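Local coordinates for periplasmic sensor hybrid histidine kinase (Anaeromyxobacter dehalogenans, PDB 4K0D) that forms the periplasmic sensor domain of a hybrid histidine kinase, which probably relays signals across the membrane by ATP-dependent phosphorylation of a histidine, at the interface of chains A and B. Residues are numbered along the deposited sequence; one frame, centred on the assembly and turned at random. Chains: chain A/B, Periplasmic sensor hybrid histidine kinase.

Contact 1: the interface of chains A and B. Residues chain A 31, 34-35, 120; chain B 16, 142, 146.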
# COMPACT_ATOMS: atom_id res chain seq x y z
N LEU A 31 -1.98 14.26 1.32
CA LEU A 31 -2.94 14.79 0.35
C LEU A 31 -4.16 15.46 1.00
O LEU A 31 -4.61 16.52 0.54
CB LEU A 31 -3.45 13.69 -0.58
CG LEU A 31 -2.56 13.33 -1.78
CD1 LEU A 31 -3.15 12.11 -2.50
CD2 LEU A 31 -2.41 14.49 -2.74
N SER A 34 -3.42 18.78 2.37
CA SER A 34 -3.34 19.80 1.30
C SER A 34 -4.71 20.17 0.76
O SER A 34 -4.97 21.35 0.49
CB SER A 34 -2.50 19.29 0.14
OG SER A 34 -1.18 19.07 0.58
N LEU A 35 -5.56 19.17 0.54
CA LEU A 35 -6.88 19.38 -0.01
C LEU A 35 -7.74 20.21 0.95
O LEU A 35 -8.31 21.24 0.58
CB LEU A 35 -7.54 18.06 -0.29
CG LEU A 35 -8.94 18.17 -0.87
CD1 LEU A 35 -8.81 18.65 -2.30
CD2 LEU A 35 -9.73 16.86 -0.86
N ARG A 120 4.42 19.47 -0.07
CA ARG A 120 3.61 18.33 -0.37
C ARG A 120 4.33 17.51 -1.41
O ARG A 120 4.42 16.35 -1.26
CB ARG A 120 2.27 18.77 -0.92
CG ARG A 120 1.44 17.67 -1.45
CD ARG A 120 0.26 18.26 -2.10
NE ARG A 120 0.45 18.44 -3.53
CZ ARG A 120 0.17 19.56 -4.20
NH1 ARG A 120 -0.30 20.63 -3.59
NH2 ARG A 120 0.34 19.60 -5.50
N ILE B 16 -7.10 6.23 -3.03
CA ILE B 16 -5.69 5.87 -3.19
C ILE B 16 -5.25 4.87 -2.15
O ILE B 16 -4.73 3.83 -2.47
CB ILE B 16 -4.79 7.11 -3.11
CG1 ILE B 16 -4.85 7.82 -4.47
CG2 ILE B 16 -3.35 6.72 -2.66
CD1 ILE B 16 -4.40 9.29 -4.47
N SER B 142 -4.03 13.50 -8.56
CA SER B 142 -3.83 14.38 -7.42
C SER B 142 -3.29 15.72 -7.84
O SER B 142 -3.77 16.77 -7.38
CB SER B 142 -2.84 13.75 -6.48
OG SER B 142 -3.43 12.58 -6.03
N LEU B 146 -5.15 19.29 -7.33
CA LEU B 146 -4.68 20.40 -6.51
C LEU B 146 -4.10 21.55 -7.32
O LEU B 146 -3.44 22.41 -6.76
CB LEU B 146 -3.66 19.91 -5.50
CG LEU B 146 -4.12 18.72 -4.65
CD1 LEU B 146 -3.01 18.24 -3.75
CD2 LEU B 146 -5.28 19.13 -3.82
O HOH W 1 -0.95 22.64 -5.66

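Contact 2: the interface of chains A and B. Residues chain A 38, 113-114, 117; chain B 146-148.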
# COMPACT_ATOMS: atom_id res chain seq x y z
N ARG A 38 -6.45 23.82 1.26
CA ARG A 38 -6.81 24.64 0.12
C ARG A 38 -8.29 25.01 0.22
O ARG A 38 -8.67 26.13 -0.05
CB ARG A 38 -6.49 23.91 -1.19
CG ARG A 38 -6.97 24.57 -2.49
CD ARG A 38 -6.08 25.77 -2.93
NE ARG A 38 -4.70 25.38 -2.93
CZ ARG A 38 -4.12 24.71 -3.92
NH1 ARG A 38 -4.79 24.41 -5.03
NH2 ARG A 38 -2.85 24.36 -3.81
N GLU A 113 -0.52 29.78 2.02
CA GLU A 113 -0.95 28.58 1.35
C GLU A 113 0.03 28.19 0.28
O GLU A 113 0.24 26.98 0.05
CB GLU A 113 -2.33 28.78 0.75
CG GLU A 113 -2.98 27.48 0.32
CD GLU A 113 -2.39 26.93 -0.98
OE1 GLU A 113 -1.90 27.76 -1.81
OE2 GLU A 113 -2.42 25.67 -1.17
N ALA A 114 0.68 29.18 -0.33
CA ALA A 114 1.66 28.92 -1.40
C ALA A 114 2.86 28.14 -0.91
O ALA A 114 3.62 27.61 -1.70
CB ALA A 114 2.14 30.20 -2.03
N PRO A 117 2.38 23.46 -1.31
CA PRO A 117 2.55 22.52 -2.42
C PRO A 117 4.01 22.09 -2.61
O PRO A 117 4.23 20.92 -2.82
CB PRO A 117 1.99 23.29 -3.63
CG PRO A 117 1.04 24.22 -3.02
CD PRO A 117 1.68 24.67 -1.74
N LEU B 146 -5.15 19.29 -7.33
CA LEU B 146 -4.68 20.40 -6.51
C LEU B 146 -4.10 21.55 -7.32
O LEU B 146 -3.44 22.41 -6.76
CB LEU B 146 -3.66 19.91 -5.50
CG LEU B 146 -4.12 18.72 -4.65
CD1 LEU B 146 -3.01 18.24 -3.75
CD2 LEU B 146 -5.28 19.13 -3.82
N ALA B 147 -4.30 21.58 -8.64
CA ALA B 147 -3.69 22.62 -9.45
C ALA B 147 -4.42 23.96 -9.19
O ALA B 147 -5.62 23.96 -8.89
CB ALA B 147 -3.74 22.24 -10.94
N TYR B 148 -3.70 25.08 -9.28
CA TYR B 148 -4.28 26.43 -9.12
C TYR B 148 -5.15 26.83 -10.32
O TYR B 148 -4.75 26.62 -11.47
CB TYR B 148 -3.18 27.47 -8.94
CG TYR B 148 -2.48 27.37 -7.61
CD1 TYR B 148 -3.15 27.65 -6.43
CD2 TYR B 148 -1.14 26.99 -7.53
CE1 TYR B 148 -2.50 27.56 -5.19
CE2 TYR B 148 -0.47 26.89 -6.30
CZ TYR B 148 -1.17 27.18 -5.13
OH TYR B 148 -0.56 27.10 -3.90
O HOH W 2 -0.95 22.64 -5.66

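Contact 3: the interface of chains A and B. Residues chain A 10, 13-14, 17; chain B 28, 32, 58.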
# COMPACT_ATOMS: atom_id res chain seq x y z
N ASP A 10 8.33 -15.85 8.48
CA ASP A 10 7.00 -15.51 8.06
C ASP A 10 6.61 -14.20 8.69
O ASP A 10 6.04 -13.39 8.06
CB ASP A 10 5.97 -16.55 8.42
CG ASP A 10 4.65 -16.25 7.73
OD1 ASP A 10 4.74 -15.64 6.67
OD2 ASP A 10 3.56 -16.60 8.22
N LEU A 13 7.98 -11.48 6.52
CA LEU A 13 7.34 -11.23 5.22
C LEU A 13 5.97 -10.61 5.39
O LEU A 13 5.47 -9.92 4.49
CB LEU A 13 7.20 -12.51 4.42
CG LEU A 13 8.56 -13.09 4.10
CD1 LEU A 13 8.34 -14.26 3.17
CD2 LEU A 13 9.45 -12.00 3.45
N GLU A 14 5.38 -10.85 6.54
CA GLU A 14 4.01 -10.41 6.80
C GLU A 14 3.94 -8.93 7.13
O GLU A 14 2.86 -8.35 7.25
CB GLU A 14 3.48 -11.24 7.95
CG GLU A 14 3.24 -12.70 7.54
CD GLU A 14 2.09 -12.81 6.56
OE1 GLU A 14 1.36 -11.80 6.26
OE2 GLU A 14 1.90 -13.93 6.12
N GLY A 17 2.40 -6.15 3.72
CA GLY A 17 1.09 -5.56 3.58
C GLY A 17 0.92 -4.35 4.49
O GLY A 17 0.56 -3.27 4.05
N SER B 28 0.84 -10.04 -0.62
CA SER B 28 1.14 -10.82 0.62
C SER B 28 0.38 -12.20 0.70
O SER B 28 0.99 -13.26 1.04
CB SER B 28 0.84 -9.94 1.81
OG SER B 28 1.54 -10.32 2.97
N HIS B 32 2.06 -15.79 0.88
CA HIS B 32 1.76 -16.56 2.08
C HIS B 32 1.29 -17.95 1.63
O HIS B 32 1.65 -18.94 2.23
CB HIS B 32 0.78 -15.87 3.03
CG HIS B 32 0.57 -16.61 4.33
ND1 HIS B 32 1.46 -16.55 5.37
CD2 HIS B 32 -0.42 -17.45 4.73
CE1 HIS B 32 1.07 -17.35 6.35
NE2 HIS B 32 -0.08 -17.90 6.00
N ARG B 58 -7.47 -16.83 3.05
CA ARG B 58 -6.94 -15.49 3.02
C ARG B 58 -6.72 -14.96 1.58
O ARG B 58 -7.07 -13.82 1.28
CB ARG B 58 -5.67 -15.46 3.80
CG ARG B 58 -4.99 -14.16 3.70
CD ARG B 58 -3.76 -14.20 4.59
NE ARG B 58 -2.86 -13.11 4.30
CZ ARG B 58 -1.62 -13.02 4.77
NH1 ARG B 58 -1.15 -13.95 5.58
NH2 ARG B 58 -0.85 -11.99 4.40
O HOH W 3 3.86 -11.51 3.08
O HOH W 4 1.32 -8.74 4.95

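Contact 1: the interface of chains A and B
A:Arg120 lays one face of its guanidinium on B:Leu146, whose CD1 methyl stands 3.3 Å above the plane, displaced from the middle toward the rim. In-plane at the edge of the same group is water 1, which lies 3.0 Å from A:Arg120 NH1 with a nearly straight N-H geometry (160° at H). The water also lies 2.7 Å from B:Leu146 O, so the guanidinium touches the leucine methyl directly and its carbonyl through water. The bend in the arginine chain at chi3 (94°) turns the flat group over the leucine.

The remaining evidence is apolar. B:Leu146 divides its branches: CD1 reaches A:Leu31 CD2 at 3.9 Å and also nears A:Ser34 CB, whereas CD2 meets A:Leu35 CD1 at 3.9 Å, the two side chains crossing at about a right angle. A:Leu31 spreads its two methyls over B:Ile16, B:Ser142 and B:Leu146. Its CD1 touches the tip of B:Ile16, CD1 to CD1 at 3.7 Å, and lies 3.6 Å from the hydroxyl B:Ser142 OG, while its CD2 faces B:Ser142 CB at 3.8 Å.

Among these residues polar atoms of the two chains lie too far apart to bond directly, so methyl contacts and the water bridge dominate. The patch belongs to a two-fold interface, possibly the biological dimer, between helical-bundle sensor domains: B:Leu146, just past helix 117-145, packs on helices 16-42 and 116-146 of chain A.

Contact 2: the interface of chains A and B
A:Arg38 and B:Tyr148 make the flat contact: the guanidinium and ring planes are only 20° apart, and B:Tyr148 CE1 sits over the centre of the guanidinium, 3.5 Å from A:Arg38 CZ. The tyrosine thus overlaps the cation with one side of its ring, near CE1. The arginine chain, anti at chi1 but bent at chi2 (77°) and again at chi3, turns the group to present this face.

Hydrogen bonds use the rim of the same guanidinium. A:Arg38 NH1 donates to B:Leu146 O at 3.0 Å, approaching from well above the carbonyl plane (56° out of it). A:Arg38 NH2 lies 3.2 Å from water 2, the same water that A:Arg120 contacts. The phenol B:Tyr148 OH donates to A:Glu113 OE1 at 2.6 Å, tip to tip, and OE1 accepts with its syn lone pair, the carboxylate standing nearly perpendicular to the ring.

Within chain A a salt bridge joins the guanidinium of A:Arg38 to the carboxylate of A:Glu113. A:Arg38 NE lies 2.9 Å and NH2 lies 3.0 Å from A:Glu113 OE2, a side-on grip on one oxygen from one face of its plane. The other oxygen, OE1, accepts from the phenol, and the bridge probably fixes the rotation of the guanidinium beneath the ring.

The ring of A:Pro117 borders the phenol, its CG 3.4 Å from B:Tyr148 OH. Together these contacts dock the end of one sensor domain, which in the whole protein leads on toward the membrane, onto its neighbour, and may help hold a dimer if this pairing is biological.

Contact 3: the interface of chains A and B
A:Glu14 folds at chi2 (-69°) and B:Arg58 reaches across the interface extended from CG to NE, which sets their ends tip to tip. The grip is end-on, one nitrogen to each oxygen. B:Arg58 NH2 donates to the syn lone pair of A:Glu14 OE1 at 2.9 Å, which is also the salt bridge. B:Arg58 NH1 donates to A:Glu14 OE2 at 3.1 Å, on the syn side but 28° out of the carboxylate plane, as expected from flat groups turned against each other by 46°.

B:His32, with CG anti to its backbone N, brings ND1 to 2.8 Å from A:Glu14 OE2. A:Asp10 and A:Glu14 bind zinc, and B:His32 is a ligand of the same site, so this approach probably reflects a zinc site shared between the chains rather than a hydrogen bond. A:Asp10 comes to the ring edge, OD2 lying 3.2 Å from B:His32 CE1. B:Arg58 NH1 stands over one face of the B:His32 ring, near its rim, and may thereby help position the imidazole.

Waters complete the patch: water 4 lies near A:Gly17 N and A:Glu14 O, and 2.5 Å from B:Ser28 OG. That hydroxyl also meets water 3 at 2.6 Å, and water 3 reaches the backbone A:Leu13 O at 2.7 Å.

Contact 1 and contact 2 are neighbours, their C-alpha centres about 9 Å apart, and share B:Leu146 and one water: the leucine side chain packs in contact 1, and its carbonyl is reached through water in contact 1 and directly by A:Arg38 in contact 2. Contact 3 lies about 30 Å from contact 1 and about 38 Å from contact 2, toward the other end of the long helices. Helix 16-42 takes part in all three, in chain A throughout and in chain B in contacts 1 and 3. By two-fold symmetry, domain-end docking and a zinc-ligand cluster occur at both ends of the paired helices.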